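Local structure of succinate-semialdehyde dehydrogenase (Synechococcus, 3VZ3) at residues Ala87-Leu92 against Pro136-Phe141; Pro132-Phe137 against Thr258-Gln263. The protein probably catalyses the NADP-dependent oxidation of succinic semialdehyde to succinate, as a member of the aldehyde dehydrogenase family. The protein carries 1 engineered substitution. All coordinates share one frame; numbering follows the deposited sequence.

Contact 1 (Ala87-Leu92 against Pro136-Phe141); sequences AEKSAL and PFWQVF. With SSN (4-oxobutanoic acid), chain C; NAP (NADP nicotinamide-adenine-dinucleotide phosphate), chain D.
K89 lays its aliphatic chain across one face of the W138 indole, a CH-pi contact in which CG of K89 stands 3.9 Å from the centroid of the six-membered ring, 22° off its normal. With CG anti to the backbone N (chi1 -161°) and the chain extended beyond, the lysine runs on over the ring, and its CE comes within 3.7 Å of CZ2 of W138. Its ammonium passes on to the carbonyl oxygen of S422. S90 packs against the backbone at W138: its OG lies 3.4 Å from CA of W138 and its CB 3.7 Å from CD1 of F141, while OG is hydrogen-bonded within its own helix, to E86 O. The pyrrole edge of the indole is left to the substrate: NE1 of W138 donates to O2 of 4-oxobutanoic acid at 2.9 Å, nearly straight (162°) and in the ring plane. A leucine in place of W138 would probably cost this carboxylate oxygen the indole N-H and strip K89 of the flat surface it packs on. Nonpolar packing between helices 80-104 and 138-149 thus holds a polar group in place, and the nearby lysine would probably add a favourable field for the substrate's carboxylate.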
loop_
_atom_site.group_PDB
_atom_site.type_symbol
_atom_site.label_atom_id
_atom_site.label_comp_id
_atom_site.label_asym_id
_atom_site.label_seq_id
_atom_site.Cartn_x
_atom_site.Cartn_y
_atom_site.Cartn_z
ATOM N N ALA A 87 -18.638 -7.735 20.397
ATOM C CA ALA A 87 -19.275 -8.827 19.658
ATOM C C ALA A 87 -20.352 -8.282 18.698
ATOM O O ALA A 87 -20.429 -8.692 17.525
ATOM C CB ALA A 87 -19.853 -9.860 20.630
ATOM N N GLU A 88 -21.146 -7.321 19.171
ATOM C CA GLU A 88 -22.137 -6.662 18.314
ATOM C C GLU A 88 -21.492 -5.934 17.127
ATOM O O GLU A 88 -22.003 -5.989 15.998
ATOM C CB GLU A 88 -22.988 -5.671 19.125
ATOM C CG GLU A 88 -23.876 -6.337 20.160
ATOM C CD GLU A 88 -24.519 -5.349 21.156
ATOM O OE1 GLU A 88 -24.115 -4.159 21.227
ATOM O OE2 GLU A 88 -25.435 -5.775 21.885
ATOM N N LYS A 89 -20.375 -5.245 17.378
ATOM C CA LYS A 89 -19.734 -4.460 16.323
ATOM C C LYS A 89 -19.145 -5.393 15.264
ATOM O O LYS A 89 -19.135 -5.085 14.058
ATOM C CB LYS A 89 -18.655 -3.553 16.925
ATOM C CG LYS A 89 -18.268 -2.393 16.019
ATOM C CD LYS A 89 -17.411 -1.392 16.778
ATOM C CE LYS A 89 -16.955 -0.260 15.872
ATOM N NZ LYS A 89 -16.133 0.691 16.659
ATOM N N SER A 90 -18.658 -6.540 15.734
ATOM C CA SER A 90 -18.108 -7.568 14.855
ATOM C C SER A 90 -19.201 -8.082 13.906
ATOM O O SER A 90 -18.969 -8.254 12.695
ATOM C CB SER A 90 -17.522 -8.715 15.680
ATOM O OG SER A 90 -16.392 -8.279 16.429
ATOM N N ALA A 91 -20.394 -8.333 14.450
ATOM C CA ALA A 91 -21.528 -8.731 13.600
ATOM C C ALA A 91 -21.847 -7.625 12.597
ATOM O O ALA A 91 -22.150 -7.885 11.436
ATOM C CB ALA A 91 -22.750 -9.041 14.440
ATOM N N LEU A 92 -21.775 -6.383 13.060
ATOM C CA LEU A 92 -22.092 -5.236 12.221
ATOM C C LEU A 92 -21.218 -5.167 10.956
ATOM O O LEU A 92 -21.715 -4.924 9.851
ATOM C CB LEU A 92 -21.980 -3.940 13.030
ATOM C CG LEU A 92 -22.636 -2.697 12.436
ATOM C CD1 LEU A 92 -24.137 -2.866 12.257
ATOM C CD2 LEU A 92 -22.329 -1.513 13.358
ATOM N N PRO A 136 -10.017 -8.303 20.583
ATOM C CA PRO A 136 -9.652 -9.599 19.996
ATOM C C PRO A 136 -10.660 -10.176 19.022
ATOM O O PRO A 136 -10.310 -11.105 18.286
ATOM C CB PRO A 136 -9.514 -10.516 21.214
ATOM C CG PRO A 136 -10.407 -9.925 22.246
ATOM C CD PRO A 136 -10.342 -8.425 22.017
ATOM N N PHE A 137 -11.889 -9.666 19.027
ATOM C CA PHE A 137 -12.883 -10.084 18.037
ATOM C C PHE A 137 -12.983 -9.036 16.929
ATOM O O PHE A 137 -12.843 -9.357 15.755
ATOM C CB PHE A 137 -14.266 -10.300 18.690
ATOM C CG PHE A 137 -14.522 -11.706 19.163
ATOM C CD1 PHE A 137 -13.699 -12.308 20.125
ATOM C CD2 PHE A 137 -15.649 -12.409 18.704
ATOM C CE1 PHE A 137 -13.958 -13.616 20.581
ATOM C CE2 PHE A 137 -15.927 -13.720 19.156
ATOM C CZ PHE A 137 -15.077 -14.327 20.097
ATOM N N TRP A 138 -13.199 -7.782 17.321
ATOM C CA TRP A 138 -13.429 -6.707 16.375
ATOM C C TRP A 138 -12.280 -6.548 15.379
ATOM O O TRP A 138 -12.535 -6.429 14.193
ATOM C CB TRP A 138 -13.742 -5.400 17.109
ATOM C CG TRP A 138 -13.613 -4.177 16.298
ATOM C CD1 TRP A 138 -12.697 -3.182 16.479
ATOM C CD2 TRP A 138 -14.427 -3.779 15.177
ATOM N NE1 TRP A 138 -12.883 -2.193 15.553
ATOM C CE2 TRP A 138 -13.933 -2.532 14.735
ATOM C CE3 TRP A 138 -15.516 -4.353 14.508
ATOM C CZ2 TRP A 138 -14.497 -1.835 13.655
ATOM C CZ3 TRP A 138 -16.078 -3.667 13.427
ATOM C CH2 TRP A 138 -15.567 -2.420 13.012
ATOM N N GLN A 139 -11.024 -6.547 15.841
ATOM C CA GLN A 139 -9.904 -6.364 14.905
ATOM C C GLN A 139 -9.875 -7.485 13.870
ATOM O O GLN A 139 -9.510 -7.269 12.700
ATOM C CB GLN A 139 -8.564 -6.370 15.629
ATOM C CG GLN A 139 -8.455 -5.425 16.770
ATOM C CD GLN A 139 -8.289 -3.995 16.374
ATOM O OE1 GLN A 139 -8.634 -3.567 15.262
ATOM N NE2 GLN A 139 -7.745 -3.220 17.300
ATOM N N VAL A 140 -10.233 -8.685 14.309
ATOM C CA VAL A 140 -10.219 -9.830 13.411
ATOM C C VAL A 140 -11.335 -9.694 12.365
ATOM O O VAL A 140 -11.084 -9.821 11.153
ATOM C CB VAL A 140 -10.319 -11.152 14.173
ATOM C CG1 VAL A 140 -10.325 -12.326 13.190
ATOM C CG2 VAL A 140 -9.156 -11.271 15.203
ATOM N N PHE A 141 -12.560 -9.439 12.814
ATOM C CA PHE A 141 -13.672 -9.311 11.870
ATOM C C PHE A 141 -13.557 -8.077 10.954
ATOM O O PHE A 141 -13.969 -8.143 9.785
ATOM C CB PHE A 141 -15.031 -9.397 12.574
ATOM C CG PHE A 141 -15.385 -10.786 13.001
ATOM C CD1 PHE A 141 -15.205 -11.192 14.323
ATOM C CD2 PHE A 141 -15.839 -11.725 12.064
ATOM C CE1 PHE A 141 -15.523 -12.487 14.728
ATOM C CE2 PHE A 141 -16.149 -13.021 12.460
ATOM C CZ PHE A 141 -15.991 -13.403 13.794
HETATM C C1 SSN C . -11.229 0.728 17.002
HETATM O O1 SSN C . -12.044 0.874 17.954
HETATM C C2 SSN C . -9.752 0.948 17.215
HETATM O O2 SSN C . -11.571 0.396 15.862
HETATM C C3 SSN C . -9.293 -0.078 18.235
HETATM C C4 SSN C . -8.563 0.647 19.343
HETATM O O4 SSN C . -7.468 0.252 19.703
HETATM P PA NAP D . 1.950 -6.000 19.731
HETATM O O1A NAP D . 2.957 -6.423 20.740
HETATM O O2A NAP D . 2.506 -5.284 18.560
HETATM O O5B NAP D . 1.121 -7.313 19.275
HETATM C C5B NAP D . 0.256 -7.299 18.155
HETATM C C4B NAP D . 0.463 -8.612 17.397
HETATM O O4B NAP D . 1.765 -8.636 16.820
HETATM C C3B NAP D . 0.390 -9.844 18.288
HETATM O O3B NAP D . -0.216 -10.860 17.520
HETATM C C2B NAP D . 1.850 -10.169 18.582
HETATM O O2B NAP D . 2.087 -11.531 18.841
HETATM C C1B NAP D . 2.483 -9.779 17.262
HETATM N N9A NAP D . 3.918 -9.432 17.283
HETATM C C8A NAP D . 4.668 -8.826 18.266
HETATM N N7A NAP D . 5.944 -8.693 17.796
HETATM C C5A NAP D . 6.000 -9.199 16.537
HETATM C C6A NAP D . 7.023 -9.320 15.597
HETATM N N6A NAP D . 8.254 -8.886 15.874
HETATM N N1A NAP D . 6.754 -9.897 14.368
HETATM C C2A NAP D . 5.480 -10.351 14.058
HETATM N N3A NAP D . 4.468 -10.230 14.995
HETATM C C4A NAP D . 4.730 -9.661 16.207
HETATM O O3 NAP D . 0.810 -5.052 20.355
HETATM P PN NAP D . 0.404 -4.700 21.871
HETATM O O1N NAP D . 0.548 -5.916 22.702
HETATM O O2N NAP D . 1.138 -3.466 22.270
HETATM O O5D NAP D . -1.150 -4.358 21.596
HETATM C C5D NAP D . -1.606 -3.020 21.668
HETATM C C4D NAP D . -1.206 -2.186 20.457
HETATM O O4D NAP D . -2.147 -2.364 19.429
HETATM C C3D NAP D . -1.218 -0.688 20.748
HETATM O O3D NAP D . 0.060 -0.194 21.079
HETATM C C2D NAP D . -1.661 -0.065 19.451
HETATM O O2D NAP D . -0.475 0.362 18.832
HETATM C C1D NAP D . -2.197 -1.207 18.612
HETATM N N1N NAP D . -3.551 -1.047 18.034
HETATM C C2N NAP D . -3.778 -0.315 16.887
HETATM C C3N NAP D . -5.078 -0.212 16.374
HETATM C C7N NAP D . -5.418 0.500 15.089
HETATM O O7N NAP D . -6.624 0.150 14.433
HETATM N N7N NAP D . -4.609 1.438 14.592
HETATM C C4N NAP D . -6.113 -0.875 17.015
HETATM C C5N NAP D . -5.864 -1.637 18.151
HETATM C C6N NAP D . -4.573 -1.722 18.649
HETATM P P2B NAP D . 2.463 -12.079 20.321
HETATM O O1X NAP D . 2.724 -13.558 20.176
HETATM O O2X NAP D . 1.315 -11.805 21.256
HETATM O O3X NAP D . 3.695 -11.315 20.788
#

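Contact 2 (Pro132-Phe137 against Thr258-Gln263). With NAP (NADP nicotinamide-adenine-dinucleotide phosphate), chain D; SSN (4-oxobutanoic acid), chain C.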
loop_
_atom_site.group_PDB
_atom_site.type_symbol
_atom_site.label_atom_id
_atom_site.label_comp_id
_atom_site.label_asym_id
_atom_site.label_seq_id
_atom_site.Cartn_x
_atom_site.Cartn_y
_atom_site.Cartn_z
ATOM N N PRO A 132 -3.890 -7.938 17.481
ATOM C CA PRO A 132 -3.572 -7.639 18.872
ATOM C C PRO A 132 -4.664 -8.094 19.852
ATOM O O PRO A 132 -5.806 -8.375 19.445
ATOM C CB PRO A 132 -3.502 -6.110 18.855
ATOM C CG PRO A 132 -4.671 -5.744 17.953
ATOM C CD PRO A 132 -4.714 -6.866 16.883
ATOM N N TRP A 133 -4.323 -8.125 21.134
ATOM C CA TRP A 133 -5.229 -8.620 22.171
ATOM C C TRP A 133 -6.335 -7.648 22.602
ATOM O O TRP A 133 -7.273 -8.070 23.278
ATOM C CB TRP A 133 -4.440 -9.106 23.414
ATOM C CG TRP A 133 -3.475 -8.076 23.878
ATOM C CD1 TRP A 133 -2.136 -8.025 23.598
ATOM C CD2 TRP A 133 -3.773 -6.884 24.634
ATOM N NE1 TRP A 133 -1.581 -6.891 24.150
ATOM C CE2 TRP A 133 -2.564 -6.170 24.776
ATOM C CE3 TRP A 133 -4.945 -6.352 25.200
ATOM C CZ2 TRP A 133 -2.486 -4.956 25.484
ATOM C CZ3 TRP A 133 -4.872 -5.135 25.889
ATOM C CH2 TRP A 133 -3.650 -4.450 26.016
ATOM N N ASN A 134 -6.225 -6.365 22.235
ATOM C CA ASN A 134 -7.082 -5.340 22.861
ATOM C C ASN A 134 -8.541 -5.315 22.400
ATOM O O ASN A 134 -9.436 -5.018 23.197
ATOM C CB ASN A 134 -6.441 -3.944 22.831
ATOM C CG ASN A 134 -6.405 -3.329 21.443
ATOM O OD1 ASN A 134 -6.245 -4.022 20.438
ATOM N ND2 ASN A 134 -6.523 -1.999 21.386
ATOM N N PHE A 135 -8.761 -5.652 21.127
ATOM C CA PHE A 135 -10.101 -5.873 20.575
ATOM C C PHE A 135 -10.028 -7.195 19.827
ATOM O O PHE A 135 -9.967 -7.217 18.593
ATOM C CB PHE A 135 -10.539 -4.716 19.660
ATOM C CG PHE A 135 -10.831 -3.452 20.412
ATOM C CD1 PHE A 135 -9.818 -2.538 20.673
ATOM C CD2 PHE A 135 -12.111 -3.203 20.892
ATOM C CE1 PHE A 135 -10.097 -1.370 21.396
ATOM C CE2 PHE A 135 -12.399 -2.043 21.609
ATOM C CZ PHE A 135 -11.387 -1.134 21.867
ATOM N N PRO A 136 -10.017 -8.303 20.583
ATOM C CA PRO A 136 -9.652 -9.599 19.996
ATOM C C PRO A 136 -10.660 -10.176 19.022
ATOM O O PRO A 136 -10.310 -11.105 18.286
ATOM C CB PRO A 136 -9.514 -10.516 21.214
ATOM C CG PRO A 136 -10.407 -9.925 22.246
ATOM C CD PRO A 136 -10.342 -8.425 22.017
ATOM N N PHE A 137 -11.889 -9.666 19.027
ATOM C CA PHE A 137 -12.883 -10.084 18.037
ATOM C C PHE A 137 -12.983 -9.036 16.929
ATOM O O PHE A 137 -12.843 -9.357 15.755
ATOM C CB PHE A 137 -14.266 -10.300 18.690
ATOM C CG PHE A 137 -14.522 -11.706 19.163
ATOM C CD1 PHE A 137 -13.699 -12.308 20.125
ATOM C CD2 PHE A 137 -15.649 -12.409 18.704
ATOM C CE1 PHE A 137 -13.958 -13.616 20.581
ATOM C CE2 PHE A 137 -15.927 -13.720 19.156
ATOM C CZ PHE A 137 -15.077 -14.327 20.097
ATOM N N THR A 258 -10.924 6.115 29.080
ATOM C CA THR A 258 -11.027 4.966 30.000
ATOM C C THR A 258 -11.626 3.696 29.403
ATOM O O THR A 258 -11.508 2.625 30.008
ATOM C CB THR A 258 -11.774 5.316 31.311
ATOM O OG1 THR A 258 -13.125 5.668 30.995
ATOM C CG2 THR A 258 -11.090 6.474 31.998
ATOM N N MET A 259 -12.244 3.799 28.219
ATOM C CA MET A 259 -12.796 2.627 27.538
ATOM C C MET A 259 -11.713 1.567 27.310
ATOM O O MET A 259 -10.549 1.898 27.103
ATOM C CB MET A 259 -13.436 3.021 26.206
ATOM C CG MET A 259 -12.450 3.473 25.158
ATOM S SD MET A 259 -13.300 4.087 23.683
ATOM C CE MET A 259 -11.932 4.865 22.820
ATOM N N ASN A 260 -12.100 0.294 27.399
ATOM C CA ASN A 260 -11.158 -0.816 27.207
ATOM C C ASN A 260 -10.010 -0.731 28.226
ATOM O O ASN A 260 -8.850 -1.064 27.916
ATOM C CB ASN A 260 -10.619 -0.828 25.764
ATOM C CG ASN A 260 -10.365 -2.229 25.255
ATOM O OD1 ASN A 260 -9.290 -2.542 24.707
ATOM N ND2 ASN A 260 -11.344 -3.095 25.452
ATOM N N ASN A 261 -10.343 -0.262 29.434
ATOM C CA ASN A 261 -9.346 -0.002 30.475
ATOM C C ASN A 261 -8.163 0.848 29.973
ATOM O O ASN A 261 -7.027 0.660 30.408
ATOM C CB ASN A 261 -8.889 -1.329 31.105
ATOM C CG ASN A 261 -10.068 -2.206 31.507
ATOM O OD1 ASN A 261 -11.115 -1.696 31.932
ATOM N ND2 ASN A 261 -9.920 -3.529 31.349
ATOM N N GLY A 262 -8.454 1.782 29.061
ATOM C CA GLY A 262 -7.439 2.662 28.485
ATOM C C GLY A 262 -6.666 2.112 27.294
ATOM O O GLY A 262 -5.869 2.823 26.669
ATOM N N GLN A 263 -6.917 0.852 26.973
ATOM C CA GLN A 263 -6.088 0.131 26.017
ATOM C C GLN A 263 -6.695 0.220 24.624
ATOM O O GLN A 263 -7.122 -0.779 24.039
ATOM C CB GLN A 263 -5.906 -1.316 26.478
ATOM C CG GLN A 263 -5.233 -1.441 27.855
ATOM C CD GLN A 263 -5.583 -2.749 28.540
ATOM O OE1 GLN A 263 -6.752 -3.156 28.597
ATOM N NE2 GLN A 263 -4.571 -3.416 29.054
HETATM P PA NAP D . 1.950 -6.000 19.731
HETATM O O1A NAP D . 2.957 -6.423 20.740
HETATM O O2A NAP D . 2.506 -5.284 18.560
HETATM O O5B NAP D . 1.121 -7.313 19.275
HETATM C C5B NAP D . 0.256 -7.299 18.155
HETATM C C4B NAP D . 0.463 -8.612 17.397
HETATM O O4B NAP D . 1.765 -8.636 16.820
HETATM C C3B NAP D . 0.390 -9.844 18.288
HETATM O O3B NAP D . -0.216 -10.860 17.520
HETATM C C2B NAP D . 1.850 -10.169 18.582
HETATM O O2B NAP D . 2.087 -11.531 18.841
HETATM C C1B NAP D . 2.483 -9.779 17.262
HETATM N N9A NAP D . 3.918 -9.432 17.283
HETATM C C8A NAP D . 4.668 -8.826 18.266
HETATM N N7A NAP D . 5.944 -8.693 17.796
HETATM C C5A NAP D . 6.000 -9.199 16.537
HETATM C C6A NAP D . 7.023 -9.320 15.597
HETATM N N6A NAP D . 8.254 -8.886 15.874
HETATM N N1A NAP D . 6.754 -9.897 14.368
HETATM C C2A NAP D . 5.480 -10.351 14.058
HETATM N N3A NAP D . 4.468 -10.230 14.995
HETATM C C4A NAP D . 4.730 -9.661 16.207
HETATM O O3 NAP D . 0.810 -5.052 20.355
HETATM P PN NAP D . 0.404 -4.700 21.871
HETATM O O1N NAP D . 0.548 -5.916 22.702
HETATM O O2N NAP D . 1.138 -3.466 22.270
HETATM O O5D NAP D . -1.150 -4.358 21.596
HETATM C C5D NAP D . -1.606 -3.020 21.668
HETATM C C4D NAP D . -1.206 -2.186 20.457
HETATM O O4D NAP D . -2.147 -2.364 19.429
HETATM C C3D NAP D . -1.218 -0.688 20.748
HETATM O O3D NAP D . 0.060 -0.194 21.079
HETATM C C2D NAP D . -1.661 -0.065 19.451
HETATM O O2D NAP D . -0.475 0.362 18.832
HETATM C C1D NAP D . -2.197 -1.207 18.612
HETATM N N1N NAP D . -3.551 -1.047 18.034
HETATM C C2N NAP D . -3.778 -0.315 16.887
HETATM C C3N NAP D . -5.078 -0.212 16.374
HETATM C C7N NAP D . -5.418 0.500 15.089
HETATM O O7N NAP D . -6.624 0.150 14.433
HETATM N N7N NAP D . -4.609 1.438 14.592
HETATM C C4N NAP D . -6.113 -0.875 17.015
HETATM C C5N NAP D . -5.864 -1.637 18.151
HETATM C C6N NAP D . -4.573 -1.722 18.649
HETATM P P2B NAP D . 2.463 -12.079 20.321
HETATM O O1X NAP D . 2.724 -13.558 20.176
HETATM O O2X NAP D . 1.315 -11.805 21.256
HETATM O O3X NAP D . 3.695 -11.315 20.788
HETATM C C1 SSN C . -11.229 0.728 17.002
HETATM O O1 SSN C . -12.044 0.874 17.954
HETATM C C2 SSN C . -9.752 0.948 17.215
HETATM O O2 SSN C . -11.571 0.396 15.862
HETATM C C3 SSN C . -9.293 -0.078 18.235
HETATM C C4 SSN C . -8.563 0.647 19.343
HETATM O O4 SSN C . -7.468 0.252 19.703
#
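The F135 ring is sandwiched: the amide of N260 stacks over one face, the two planes 17° apart, while carboxylate oxygen O1 of 4-oxobutanoic acid lies over the opposite face and C4 of that ligand passes the rim 3.3 Å from CE1 of F135. W133 meets the other segment differently, for the side chain of Q263 reaches the rim of its indole with CG in the ring plane, and the amide is turned steeply from that plane; CD of Q263 is 3.6 Å from CH2 of W133. On its pyrrole side the same indole donates from NE1 to the cofactor phosphate oxygen O1N at 2.8 Å, a bent bond. N134 ND2 donates to Q263 O at 3.0 Å, almost straight (167°) but from above the carbonyl plane, and also to the aldehyde oxygen O4 of 4-oxobutanoic acid at 3.0 Å, consistent with the oxyanion-hole asparagine of aldehyde dehydrogenases. Chi1 of 71° sets CG between the backbone N and carbonyl carbon and brings the amide in between the two acceptors. The contact joins the loop between strand 116-130 and helix 138-149 to the loop between helix 246-258 and strand 270-274, while W133 and P136 also pack on helix 65-76.

How the contacts relate
Contact 1 and contact 2 have centres about 12 Å apart and share P136 and F137, so one continuous run, 132-141, serves both. Along the chain come helix 80-104, then this loop and the start of helix 138-149 after strand 116-130, and much later the loop 258-263. Strand 116-130 belongs to the mixed sheet that includes 153-157 and 202-208, whereas 258-263 leads into strand 270-274 of the second mixed sheet. Contact 2 therefore bridges the parts of the fold carrying the two sheets, and contact 1 packs the run against a helix. Together they grip the substrate at its two ends, the carboxylate in contact 1 and the aldehyde in contact 2, beside the cofactor.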